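Side-chain contacts in TRAP dicarboxylate transporter, DctP subunit (Anaerococcus prevoti, PDB 4N91), which binds D-glucuronate, held here as both anomers, and probably hands this sugar acid to a TRAP membrane transporter: residues Gln41-His46 against Asn216-Thr221; Leu50-Tyr55 against Tyr64-Tyr69; His122-Met125 against Glu129-Lys132; Tyr248-Gly253 against Lys260-Gly265. All blocks are in the same frame, centred on the assembly; numbering follows the deposited sequence. Where two conformers were deposited one is given.

In the fold
Contacts 1 and 3 are buried, whereas contacts 2 and 4 are only partly so. Contact 1, beside the sugar pocket, is sparse: one methyl group and a bridging water join residues distant in sequence. The other three join neighbouring elements of the chain. Contact 2 mixes aliphatic packing with a carboxylate at its margin, contact 3 is wholly apolar in its side chains, and contact 4 rests on a single aromatic pair. Helix 44-60 serves both contact 1 and contact 2. Contacts 2 and 4 also meet directly, since Tyr55 OH lies 2.5 Å from Glu264 OE1, a probable hydrogen bond. Contact 3 stands apart, touching none of the others.

Contact 1 of 4, residues Gln41-His46 against Asn216-Thr221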
loop_
_atom_site.group_PDB
_atom_site.type_symbol
_atom_site.label_atom_id
_atom_site.label_comp_id
_atom_site.label_asym_id
_atom_site.label_seq_id
_atom_site.Cartn_x
_atom_site.Cartn_y
_atom_site.Cartn_z
ATOM N N GLN A 41 -12.382 -0.269 -10.803
ATOM C CA GLN A 41 -13.527 -1.046 -10.331
ATOM C C GLN A 41 -13.319 -2.563 -10.388
ATOM O O GLN A 41 -14.082 -3.300 -9.779
ATOM C CB GLN A 41 -14.764 -0.652 -11.122
ATOM C CG GLN A 41 -15.251 0.735 -10.775
ATOM C CD GLN A 41 -16.477 1.118 -11.560
ATOM O OE1 GLN A 41 -17.559 0.582 -11.337
ATOM N NE2 GLN A 41 -16.308 2.031 -12.505
ATOM N N ASN A 42 -12.290 -3.029 -11.091
ATOM C CA ASN A 42 -11.984 -4.455 -11.149
ATOM C C ASN A 42 -11.011 -4.908 -10.062
ATOM O O ASN A 42 -10.794 -6.097 -9.865
ATOM C CB ASN A 42 -11.384 -4.796 -12.502
ATOM C CG ASN A 42 -12.387 -4.633 -13.627
ATOM O OD1 ASN A 42 -13.536 -5.067 -13.519
ATOM N ND2 ASN A 42 -11.966 -3.994 -14.696
ATOM N N HIS A 43 -10.410 -3.947 -9.373
ATOM C CA HIS A 43 -9.325 -4.252 -8.452
ATOM C C HIS A 43 -9.892 -4.864 -7.153
ATOM O O HIS A 43 -10.962 -4.495 -6.718
ATOM C CB HIS A 43 -8.596 -2.927 -8.174
ATOM C CG HIS A 43 -7.335 -3.065 -7.385
ATOM N ND1 HIS A 43 -7.346 -3.253 -6.023
ATOM C CD2 HIS A 43 -6.035 -3.000 -7.749
ATOM C CE1 HIS A 43 -6.101 -3.315 -5.577
ATOM N NE2 HIS A 43 -5.288 -3.153 -6.612
ATOM N N PRO A 44 -9.155 -5.792 -6.515
ATOM C CA PRO A 44 -9.550 -6.377 -5.216
ATOM C C PRO A 44 -10.065 -5.386 -4.179
ATOM O O PRO A 44 -10.968 -5.682 -3.411
ATOM C CB PRO A 44 -8.258 -7.024 -4.743
ATOM C CG PRO A 44 -7.650 -7.500 -6.023
ATOM C CD PRO A 44 -7.862 -6.335 -6.964
ATOM N N THR A 45 -9.431 -4.234 -4.073
ATOM C CA THR A 45 -9.882 -3.206 -3.139
ATOM C C THR A 45 -11.274 -2.704 -3.408
ATOM O O THR A 45 -12.052 -2.508 -2.478
ATOM C CB THR A 45 -8.836 -2.066 -3.125
ATOM O OG1 THR A 45 -7.631 -2.591 -2.580
ATOM C CG2 THR A 45 -9.321 -0.870 -2.311
ATOM N N HIS A 46 -11.630 -2.501 -4.677
ATOM C CA HIS A 46 -12.991 -2.119 -4.985
ATOM C C HIS A 46 -13.968 -3.258 -4.636
ATOM O O HIS A 46 -15.011 -3.013 -4.044
ATOM C CB HIS A 46 -13.150 -1.707 -6.450
ATOM C CG HIS A 46 -14.482 -1.106 -6.745
ATOM N ND1 HIS A 46 -14.897 0.098 -6.221
ATOM C CD2 HIS A 46 -15.522 -1.570 -7.474
ATOM C CE1 HIS A 46 -16.125 0.360 -6.623
ATOM N NE2 HIS A 46 -16.520 -0.629 -7.401
ATOM N N ASN A 216 3.696 -3.755 -7.251
ATOM C CA ASN A 216 3.244 -5.095 -7.520
ATOM C C ASN A 216 2.836 -5.263 -8.988
ATOM O O ASN A 216 2.836 -4.312 -9.771
ATOM C CB ASN A 216 2.107 -5.476 -6.578
ATOM C CG ASN A 216 0.885 -4.587 -6.731
ATOM O OD1 ASN A 216 0.386 -4.347 -7.856
ATOM N ND2 ASN A 216 0.417 -4.046 -5.609
ATOM N N GLU A 217 2.471 -6.480 -9.361
ATOM C CA GLU A 217 2.184 -6.802 -10.748
ATOM C C GLU A 217 0.903 -6.184 -11.304
ATOM O O GLU A 217 0.777 -6.038 -12.512
ATOM C CB GLU A 217 2.143 -8.307 -10.935
ATOM C CG GLU A 217 3.427 -9.005 -10.496
ATOM C CD GLU A 217 3.421 -9.507 -9.052
ATOM O OE1 GLU A 217 2.815 -8.876 -8.155
ATOM O OE2 GLU A 217 4.047 -10.580 -8.822
HETATM N N MSE A 218 -0.022 -5.817 -10.426
HETATM C CA MSE A 218 -1.298 -5.263 -10.857
HETATM C C MSE A 218 -1.125 -3.903 -11.526
HETATM O O MSE A 218 -1.935 -3.498 -12.356
HETATM C CB MSE A 218 -2.279 -5.199 -9.684
HETATM C CG MSE A 218 -2.975 -6.504 -9.403
HETATM SE SE MSE A 218 -4.327 -6.728 -10.734
HETATM C CE MSE A 218 -5.924 -5.904 -9.989
ATOM N N SER A 219 -0.056 -3.194 -11.187
ATOM C CA SER A 219 0.254 -1.931 -11.849
ATOM C C SER A 219 0.469 -2.132 -13.330
ATOM O O SER A 219 0.194 -1.231 -14.115
ATOM C CB SER A 219 1.529 -1.294 -11.273
ATOM O OG SER A 219 1.251 -0.664 -10.022
ATOM N N LEU A 220 1.039 -3.268 -13.713
ATOM C CA LEU A 220 1.384 -3.499 -15.103
ATOM C C LEU A 220 0.140 -3.623 -15.971
ATOM O O LEU A 220 0.142 -3.226 -17.122
ATOM C CB LEU A 220 2.176 -4.799 -15.257
ATOM C CG LEU A 220 3.531 -4.856 -14.552
ATOM C CD1 LEU A 220 4.119 -6.256 -14.609
ATOM C CD2 LEU A 220 4.474 -3.847 -15.192
ATOM N N THR A 221 -0.902 -4.212 -15.397
ATOM C CA THR A 221 -2.062 -4.646 -16.176
ATOM C C THR A 221 -3.238 -3.721 -15.900
ATOM O O THR A 221 -3.699 -3.020 -16.805
ATOM C CB THR A 221 -2.388 -6.128 -15.890
ATOM O OG1 THR A 221 -2.560 -6.318 -14.470
ATOM C CG2 THR A 221 -1.271 -7.030 -16.402
HETATM O O HOH W 1 -2.466 -2.936 -5.409
#
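His43 meets the selenomethionine Met218 through its imidazole, joined by Pro44. From CB, the first torsion sets CG anti to the backbone N (chi1 -172°), and the ring turns toward 216-221. CG skirts Met218 CE, but CD2 comes nearer to that methyl, at 3.7 Å, approaching obliquely. ND1 faces back into its own segment: it accepts from Thr45 N at 3.0 Å in a nearly straight bond (163°) close to the ring plane, which caps helix 44-60. At the far tip, NE2 lies 3.1 Å from water 1, which accepts from Asn216 ND2. Met218, bent at chi2 and chi3, brings CE up against Pro44 CD, 3.6 Å away; it was modelled in two conformers, and these methyl contacts belong to one. Were the imidazole cut back to an alanine here, the Thr45 amide would probably lose its side-chain acceptor and the water tethered to Asn216 this partner. Asn216 touches bound beta-D-glucuronate, and the His43 side chain lies about 5 Å from the sugar. A helix N-cap beside the ligand, linked by water to a residue that binds it, fits the substrate cleft of a periplasmic binding protein.

Contact 2 of 4, residues Leu50-Tyr55 against Tyr64-Tyr69; sequences LAFEEY and YDIQVY
The beta-alpha-beta crossover formed by strand 31-36, helix 44-60 and strand 64-69 is packed here by Phe52 and Glu53 of the helix against Ile66 and Val68 of the second strand. The short segments run almost antiparallel, at 173°. Phe52 lies across Ile66, nearly perpendicular to it, with ring atom CE2 3.6 Å from Ile66 CD1. Glu53 and Ile66 lie alongside each other, pointing opposite ways: CB of Glu53 rests 3.8 Å from Ile66 CG2, and the extended chain, with CG anti to the backbone N (chi1 171°), brings the carboxylate up to the strand backbone at Ile66 O. There OE1 lies 3.6 Å from Val68 CG2 and accepts at 2.9 Å from water 2, which takes the amide hydrogen of Val68 N. With only an alanine in place of this glutamate, water 2 would probably lose its carboxylate acceptor and Ile66 CB the cover of the CG methylene. The other oxygen is less comfortably placed, since Glu53 OE2 stands 3.1 Å from Ile66 O, two acceptors without a bond. Glu57, whose OE2 accepts from Ile66 N, brings a like charge close to Glu53 OE2. With Asp65 OD1 also near Glu57 OE2, this cluster of acids may raise the pKa of one or more of them.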
loop_
_atom_site.group_PDB
_atom_site.type_symbol
_atom_site.label_atom_id
_atom_site.label_comp_id
_atom_site.label_asym_id
_atom_site.label_seq_id
_atom_site.Cartn_x
_atom_site.Cartn_y
_atom_site.Cartn_z
ATOM N N LEU A 50 -17.024 -3.028 -2.017
ATOM C CA LEU A 50 -18.395 -3.340 -2.390
ATOM C C LEU A 50 -18.965 -4.355 -1.383
ATOM O O LEU A 50 -20.140 -4.291 -1.013
ATOM C CB LEU A 50 -18.480 -3.903 -3.805
ATOM C CG LEU A 50 -18.259 -2.898 -4.947
ATOM C CD1 LEU A 50 -18.403 -3.609 -6.281
ATOM C CD2 LEU A 50 -19.229 -1.733 -4.840
ATOM N N ALA A 51 -18.137 -5.292 -0.939
ATOM C CA ALA A 51 -18.591 -6.274 0.071
ATOM C C ALA A 51 -18.875 -5.585 1.417
ATOM O O ALA A 51 -19.866 -5.869 2.100
ATOM C CB ALA A 51 -17.567 -7.367 0.226
ATOM N N PHE A 52 -18.002 -4.659 1.787
ATOM C CA PHE A 52 -18.220 -3.790 2.944
ATOM C C PHE A 52 -19.572 -3.074 2.862
ATOM O O PHE A 52 -20.370 -3.101 3.821
ATOM C CB PHE A 52 -17.071 -2.777 3.018
ATOM C CG PHE A 52 -17.303 -1.635 3.982
ATOM C CD1 PHE A 52 -17.199 -1.826 5.345
ATOM C CD2 PHE A 52 -17.604 -0.367 3.510
ATOM C CE1 PHE A 52 -17.411 -0.767 6.244
ATOM C CE2 PHE A 52 -17.808 0.696 4.403
ATOM C CZ PHE A 52 -17.719 0.488 5.762
ATOM N N GLU A 53 -19.830 -2.441 1.715
ATOM C CA GLU A 53 -21.065 -1.703 1.514
ATOM C C GLU A 53 -22.267 -2.619 1.662
ATOM O O GLU A 53 -23.247 -2.293 2.342
ATOM C CB GLU A 53 -21.078 -1.061 0.139
ATOM C CG GLU A 53 -22.410 -0.456 -0.246
ATOM C CD GLU A 53 -22.347 0.265 -1.564
ATOM O OE1 GLU A 53 -21.234 0.376 -2.116
ATOM O OE2 GLU A 53 -23.404 0.725 -2.047
ATOM N N GLU A 54 -22.199 -3.782 1.030
ATOM C CA GLU A 54 -23.321 -4.698 1.078
ATOM C C GLU A 54 -23.539 -5.223 2.508
ATOM O O GLU A 54 -24.678 -5.332 2.988
ATOM C CB GLU A 54 -23.084 -5.853 0.118
ATOM C CG GLU A 54 -24.300 -6.782 0.012
ATOM C CD GLU A 54 -24.079 -7.925 -0.952
ATOM O OE1 GLU A 54 -22.947 -8.041 -1.474
ATOM O OE2 GLU A 54 -25.034 -8.705 -1.188
ATOM N N TYR A 55 -22.454 -5.550 3.195
ATOM C CA TYR A 55 -22.562 -6.046 4.553
ATOM C C TYR A 55 -23.255 -5.021 5.441
ATOM O O TYR A 55 -24.206 -5.345 6.161
ATOM C CB TYR A 55 -21.199 -6.403 5.141
ATOM C CG TYR A 55 -21.315 -6.879 6.563
ATOM C CD1 TYR A 55 -21.630 -8.208 6.841
ATOM C CD2 TYR A 55 -21.151 -6.011 7.630
ATOM C CE1 TYR A 55 -21.759 -8.647 8.139
ATOM C CE2 TYR A 55 -21.284 -6.444 8.936
ATOM C CZ TYR A 55 -21.590 -7.765 9.183
ATOM O OH TYR A 55 -21.737 -8.205 10.483
ATOM N N TYR A 64 -27.918 4.111 6.639
ATOM C CA TYR A 64 -26.700 4.557 5.988
ATOM C C TYR A 64 -26.697 4.195 4.516
ATOM O O TYR A 64 -27.087 3.094 4.129
ATOM C CB TYR A 64 -25.464 3.947 6.659
ATOM C CG TYR A 64 -25.280 4.307 8.117
ATOM C CD1 TYR A 64 -24.703 5.512 8.493
ATOM C CD2 TYR A 64 -25.677 3.436 9.119
ATOM C CE1 TYR A 64 -24.531 5.839 9.832
ATOM C CE2 TYR A 64 -25.513 3.754 10.451
ATOM C CZ TYR A 64 -24.942 4.956 10.804
ATOM O OH TYR A 64 -24.777 5.265 12.136
ATOM N N ASP A 65 -26.256 5.141 3.698
ATOM C CA ASP A 65 -25.977 4.875 2.303
ATOM C C ASP A 65 -24.467 4.970 2.131
ATOM O O ASP A 65 -23.903 6.051 2.223
ATOM C CB ASP A 65 -26.676 5.891 1.410
ATOM C CG ASP A 65 -26.328 5.716 -0.055
ATOM O OD1 ASP A 65 -25.771 4.661 -0.426
ATOM O OD2 ASP A 65 -26.619 6.632 -0.844
ATOM N N ILE A 66 -23.813 3.833 1.932
ATOM C CA ILE A 66 -22.362 3.833 1.720
ATOM C C ILE A 66 -22.065 4.040 0.240
ATOM O O ILE A 66 -22.556 3.297 -0.607
ATOM C CB ILE A 66 -21.737 2.531 2.262
ATOM C CG1 ILE A 66 -21.759 2.565 3.795
ATOM C CG2 ILE A 66 -20.328 2.346 1.750
ATOM C CD1 ILE A 66 -21.407 1.264 4.451
ATOM N N GLN A 67 -21.289 5.077 -0.080
ATOM C CA GLN A 67 -20.944 5.362 -1.465
ATOM C C GLN A 67 -19.451 5.212 -1.706
ATOM O O GLN A 67 -18.655 5.854 -1.037
ATOM C CB GLN A 67 -21.395 6.769 -1.822
ATOM C CG GLN A 67 -22.892 6.921 -1.734
ATOM C CD GLN A 67 -23.357 8.334 -2.003
ATOM O OE1 GLN A 67 -22.548 9.247 -2.194
ATOM N NE2 GLN A 67 -24.677 8.529 -1.997
ATOM N N VAL A 68 -19.091 4.344 -2.651
ATOM C CA VAL A 68 -17.696 4.013 -2.898
ATOM C C VAL A 68 -17.257 4.732 -4.172
ATOM O O VAL A 68 -17.893 4.620 -5.209
ATOM C CB VAL A 68 -17.470 2.494 -3.026
ATOM C CG1 VAL A 68 -15.984 2.188 -3.276
ATOM C CG2 VAL A 68 -17.967 1.768 -1.816
ATOM N N TYR A 69 -16.184 5.511 -4.063
ATOM C CA TYR A 69 -15.650 6.286 -5.156
ATOM C C TYR A 69 -14.290 5.736 -5.588
ATOM O O TYR A 69 -13.258 6.019 -4.954
ATOM C CB TYR A 69 -15.492 7.754 -4.738
ATOM C CG TYR A 69 -16.792 8.466 -4.441
ATOM C CD1 TYR A 69 -17.413 8.346 -3.211
ATOM C CD2 TYR A 69 -17.396 9.273 -5.407
ATOM C CE1 TYR A 69 -18.604 8.992 -2.938
ATOM C CE2 TYR A 69 -18.595 9.916 -5.136
ATOM C CZ TYR A 69 -19.190 9.759 -3.906
ATOM O OH TYR A 69 -20.376 10.402 -3.610
HETATM O O HOH W 2 -21.138 2.651 -3.862
#

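Contact 3 of 4, residues His122-Met125 against Glu129-Lys132; sequences HHVM and EIVK
The selenomethionine Met125 is bent at chi2 and chi3 (-51° and -58°), and this curl returns its methyl group to Val131 although its CB points away from 129-132. CE thereby comes to rest 3.9 Å from Val131 CG1, one side chain lying crosswise to the other. In Val124 the first torsion (165°) puts CG1 anti to the backbone N, and this branch is the one that meets Ile130. It is touched by two carbons of that residue alike: Ile130 CD1 and Ile130 CG2 each lie 4.1 Å from Val124 CG1, so the valine methyl sits against the fork of the isoleucine.

Val131 does more than touch a side chain. Its CG1 lies against both carbonyl oxygens of the last turn of helix 118-125, 3.4 Å from Met125 O and 3.8 Å from Val124 O, and CG2 against that of Met125 as well, at 3.7 Å. The contact is thus a pair of valine methyls set on backbone, flanked by apolar pairs. Helix 322-334 packs over one flank, where Ile328 and Tyr331 touch Val124 and Ala327 touches Ile130, while Phe109 and Pro241 meet Met125. The arrangement is that of two consecutive short helices, 118-125 and 128-135, joined by a two-residue link and packed through the side chains next to it.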
loop_
_atom_site.group_PDB
_atom_site.type_symbol
_atom_site.label_atom_id
_atom_site.label_comp_id
_atom_site.label_asym_id
_atom_site.label_seq_id
_atom_site.Cartn_x
_atom_site.Cartn_y
_atom_site.Cartn_z
ATOM N N HIS A 122 1.605 -11.277 6.657
ATOM C CA HIS A 122 0.178 -11.344 6.936
ATOM C C HIS A 122 -0.082 -11.534 8.420
ATOM O O HIS A 122 -1.021 -10.954 8.976
ATOM C CB HIS A 122 -0.456 -12.486 6.159
ATOM C CG HIS A 122 -0.391 -12.301 4.683
ATOM N ND1 HIS A 122 -0.722 -13.297 3.791
ATOM C CD2 HIS A 122 -0.031 -11.228 3.936
ATOM C CE1 HIS A 122 -0.558 -12.852 2.559
ATOM N NE2 HIS A 122 -0.135 -11.604 2.618
ATOM N N HIS A 123 0.747 -12.336 9.071
ATOM C CA HIS A 123 0.551 -12.579 10.490
ATOM C C HIS A 123 0.844 -11.331 11.305
ATOM O O HIS A 123 0.164 -11.069 12.288
ATOM C CB HIS A 123 1.404 -13.748 10.969
ATOM C CG HIS A 123 0.788 -15.079 10.678
ATOM N ND1 HIS A 123 1.030 -15.777 9.513
ATOM C CD2 HIS A 123 -0.101 -15.817 11.383
ATOM C CE1 HIS A 123 0.339 -16.904 9.528
ATOM N NE2 HIS A 123 -0.358 -16.950 10.651
ATOM N N VAL A 124 1.858 -10.575 10.890
ATOM C CA VAL A 124 2.148 -9.294 11.514
ATOM C C VAL A 124 0.964 -8.334 11.420
ATOM O O VAL A 124 0.558 -7.763 12.429
ATOM C CB VAL A 124 3.438 -8.650 10.940
ATOM C CG1 VAL A 124 3.544 -7.172 11.320
ATOM C CG2 VAL A 124 4.660 -9.415 11.445
HETATM N N MSE A 125 0.388 -8.181 10.226
HETATM C CA MSE A 125 -0.674 -7.212 9.995
HETATM C C MSE A 125 -1.961 -7.639 10.701
HETATM O O MSE A 125 -2.824 -6.799 10.966
HETATM C CB MSE A 125 -0.922 -7.042 8.485
HETATM C CG MSE A 125 0.268 -6.517 7.711
HETATM SE SE MSE A 125 1.065 -4.891 8.470
HETATM C CE MSE A 125 -0.520 -3.703 8.434
ATOM N N GLU A 129 -1.678 -6.507 18.594
ATOM C CA GLU A 129 -0.715 -5.887 19.485
ATOM C C GLU A 129 0.316 -5.098 18.716
ATOM O O GLU A 129 0.893 -4.145 19.223
ATOM C CB GLU A 129 -0.049 -6.929 20.356
ATOM C CG GLU A 129 -1.020 -7.529 21.340
ATOM C CD GLU A 129 -0.338 -8.430 22.323
ATOM O OE1 GLU A 129 0.743 -8.962 21.986
ATOM O OE2 GLU A 129 -0.884 -8.600 23.433
ATOM N N ILE A 130 0.552 -5.495 17.480
ATOM C CA ILE A 130 1.445 -4.745 16.620
ATOM C C ILE A 130 0.709 -3.608 15.920
ATOM O O ILE A 130 1.178 -2.489 15.945
ATOM C CB ILE A 130 2.115 -5.656 15.563
ATOM C CG1 ILE A 130 3.004 -6.684 16.262
ATOM C CG2 ILE A 130 2.937 -4.823 14.571
ATOM C CD1 ILE A 130 3.722 -7.675 15.338
ATOM N N VAL A 131 -0.418 -3.886 15.261
ATOM C CA VAL A 131 -1.014 -2.845 14.402
ATOM C C VAL A 131 -1.831 -1.796 15.160
ATOM O O VAL A 131 -1.861 -0.641 14.758
ATOM C CB VAL A 131 -1.844 -3.430 13.225
ATOM C CG1 VAL A 131 -0.950 -4.236 12.312
ATOM C CG2 VAL A 131 -3.024 -4.274 13.731
ATOM N N LYS A 132 -2.481 -2.156 16.263
ATOM C CA LYS A 132 -3.369 -1.186 16.896
ATOM C C LYS A 132 -2.695 0.112 17.343
ATOM O O LYS A 132 -3.232 1.185 17.103
ATOM C CB LYS A 132 -4.184 -1.821 18.026
ATOM C CG LYS A 132 -5.652 -1.954 17.629
ATOM C CD LYS A 132 -6.367 -3.195 18.171
ATOM C CE LYS A 132 -7.824 -3.184 17.684
ATOM N NZ LYS A 132 -8.634 -4.363 18.102
#

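Contact 4 of 4, residues Tyr248-Gly253 against Lys260-Gly265; sequences YSWLEG and KVFDEG
Trp250 and Phe262 form a T-shaped aromatic pair between two successive helices, 248-253 and the start of the long helix 256-290. The aromatic interaction carries the contact. The edge of the indole's six-membered ring is directed at the face of Phe262, with planes at 87° and centroids 5.3 Å apart. Trp250 gets there because its CG is anti to the backbone N (chi1 168°), which swings the ring system toward the longer helix. Phe262 also makes an edge-to-face pair with Tyr64.

Apolar packing extends the pair. Phe262 packs on Phe52 and Val56 too, so the phenylalanine ties the helix pair to the neighbouring beta-alpha-beta unit. Leu251 shields a little more surface without close approach, and touches Val146 of strand 143-149.

Charged groups tie the two helices at their margin. Arg259, just before 260-265, makes salt bridges with Glu252 on one helix and Asp263 on its own.

At the aromatic edge two carbons share the approach: Trp250 CH2 is 3.7 Å from Phe262 CE1, and Trp250 CZ2 stands 3.8 Å above the phenyl plane, displaced from the ring centre toward its rim.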
loop_
_atom_site.group_PDB
_atom_site.type_symbol
_atom_site.label_atom_id
_atom_site.label_comp_id
_atom_site.label_asym_id
_atom_site.label_seq_id
_atom_site.Cartn_x
_atom_site.Cartn_y
_atom_site.Cartn_z
ATOM N N TYR A 248 -11.739 10.112 12.500
ATOM C CA TYR A 248 -11.779 9.681 13.902
ATOM C C TYR A 248 -13.054 10.160 14.631
ATOM O O TYR A 248 -13.729 9.369 15.307
ATOM C CB TYR A 248 -10.528 10.150 14.619
ATOM C CG TYR A 248 -10.460 9.670 16.049
ATOM C CD1 TYR A 248 -10.516 8.319 16.342
ATOM C CD2 TYR A 248 -10.345 10.564 17.095
ATOM C CE1 TYR A 248 -10.463 7.862 17.652
ATOM C CE2 TYR A 248 -10.294 10.110 18.416
ATOM C CZ TYR A 248 -10.342 8.760 18.676
ATOM O OH TYR A 248 -10.291 8.290 19.982
ATOM N N SER A 249 -13.401 11.433 14.451
ATOM C CA SER A 249 -14.625 11.968 15.068
ATOM C C SER A 249 -15.854 11.226 14.592
ATOM O O SER A 249 -16.748 10.882 15.382
ATOM C CB SER A 249 -14.769 13.468 14.770
ATOM O OG SER A 249 -13.763 14.184 15.434
ATOM N N TRP A 250 -15.891 10.947 13.294
ATOM C CA TRP A 250 -17.007 10.214 12.723
ATOM C C TRP A 250 -17.125 8.822 13.325
ATOM O O TRP A 250 -18.199 8.394 13.762
ATOM C CB TRP A 250 -16.888 10.113 11.191
ATOM C CG TRP A 250 -17.867 9.135 10.683
ATOM C CD1 TRP A 250 -19.222 9.287 10.627
ATOM C CD2 TRP A 250 -17.591 7.817 10.185
ATOM N NE1 TRP A 250 -19.803 8.166 10.126
ATOM C CE2 TRP A 250 -18.828 7.237 9.847
ATOM C CE3 TRP A 250 -16.422 7.072 10.003
ATOM C CZ2 TRP A 250 -18.936 5.942 9.340
ATOM C CZ3 TRP A 250 -16.530 5.787 9.482
ATOM C CH2 TRP A 250 -17.769 5.233 9.167
ATOM N N LEU A 251 -16.013 8.098 13.345
ATOM C CA LEU A 251 -16.050 6.716 13.787
ATOM C C LEU A 251 -16.465 6.649 15.264
ATOM O O LEU A 251 -17.361 5.888 15.650
ATOM C CB LEU A 251 -14.678 6.061 13.549
ATOM C CG LEU A 251 -14.607 4.550 13.763
ATOM C CD1 LEU A 251 -15.464 3.842 12.759
ATOM C CD2 LEU A 251 -13.175 4.091 13.672
ATOM N N GLU A 252 -15.837 7.459 16.097
ATOM C CA GLU A 252 -16.127 7.404 17.533
ATOM C C GLU A 252 -17.493 7.975 17.872
ATOM O O GLU A 252 -18.027 7.723 18.954
ATOM C CB GLU A 252 -15.031 8.102 18.328
ATOM C CG GLU A 252 -13.680 7.386 18.228
ATOM C CD GLU A 252 -13.785 5.872 18.460
ATOM O OE1 GLU A 252 -14.554 5.451 19.348
ATOM O OE2 GLU A 252 -13.099 5.103 17.743
ATOM N N GLY A 253 -18.056 8.730 16.944
ATOM C CA GLY A 253 -19.396 9.268 17.073
ATOM C C GLY A 253 -20.499 8.261 16.815
ATOM O O GLY A 253 -21.650 8.490 17.181
ATOM N N LYS A 260 -20.460 -1.483 15.947
ATOM C CA LYS A 260 -20.197 -2.913 15.886
ATOM C C LYS A 260 -20.364 -3.433 14.454
ATOM O O LYS A 260 -19.566 -4.243 13.973
ATOM C CB LYS A 260 -21.088 -3.668 16.870
ATOM C CG LYS A 260 -20.589 -3.498 18.290
ATOM C CD LYS A 260 -21.596 -3.972 19.308
ATOM C CE LYS A 260 -20.963 -4.063 20.680
ATOM N NZ LYS A 260 -22.005 -4.132 21.734
ATOM N N VAL A 261 -21.374 -2.925 13.759
ATOM C CA VAL A 261 -21.628 -3.346 12.388
ATOM C C VAL A 261 -20.528 -2.832 11.463
ATOM O O VAL A 261 -20.017 -3.577 10.625
ATOM C CB VAL A 261 -23.006 -2.898 11.893
ATOM C CG1 VAL A 261 -23.149 -3.174 10.409
ATOM C CG2 VAL A 261 -24.122 -3.600 12.713
ATOM N N PHE A 262 -20.152 -1.566 11.598
ATOM C CA PHE A 262 -19.043 -1.069 10.782
ATOM C C PHE A 262 -17.764 -1.851 11.027
ATOM O O PHE A 262 -17.034 -2.152 10.069
ATOM C CB PHE A 262 -18.810 0.430 10.997
ATOM C CG PHE A 262 -19.692 1.283 10.162
ATOM C CD1 PHE A 262 -19.289 1.695 8.916
ATOM C CD2 PHE A 262 -20.945 1.659 10.614
ATOM C CE1 PHE A 262 -20.106 2.483 8.150
ATOM C CE2 PHE A 262 -21.763 2.441 9.841
ATOM C CZ PHE A 262 -21.353 2.839 8.611
ATOM N N ASP A 263 -17.484 -2.192 12.280
ATOM C CA ASP A 263 -16.270 -2.937 12.603
ATOM C C ASP A 263 -16.287 -4.321 11.929
ATOM O O ASP A 263 -15.284 -4.768 11.374
ATOM C CB ASP A 263 -16.095 -3.073 14.123
ATOM C CG ASP A 263 -15.697 -1.754 14.799
ATOM O OD1 ASP A 263 -15.427 -0.761 14.097
ATOM O OD2 ASP A 263 -15.653 -1.713 16.047
ATOM N N GLU A 264 -17.434 -4.986 11.976
ATOM C CA GLU A 264 -17.601 -6.278 11.315
ATOM C C GLU A 264 -17.400 -6.096 9.818
ATOM O O GLU A 264 -16.754 -6.918 9.147
ATOM C CB GLU A 264 -18.994 -6.850 11.601
ATOM C CG GLU A 264 -19.217 -7.316 13.029
ATOM C CD GLU A 264 -20.701 -7.605 13.350
ATOM O OE1 GLU A 264 -21.599 -7.005 12.707
ATOM O OE2 GLU A 264 -20.971 -8.434 14.252
ATOM N N GLY A 265 -17.927 -4.993 9.290
ATOM C CA GLY A 265 -17.739 -4.679 7.887
ATOM C C GLY A 265 -16.289 -4.514 7.495
ATOM O O GLY A 265 -15.900 -4.925 6.411
#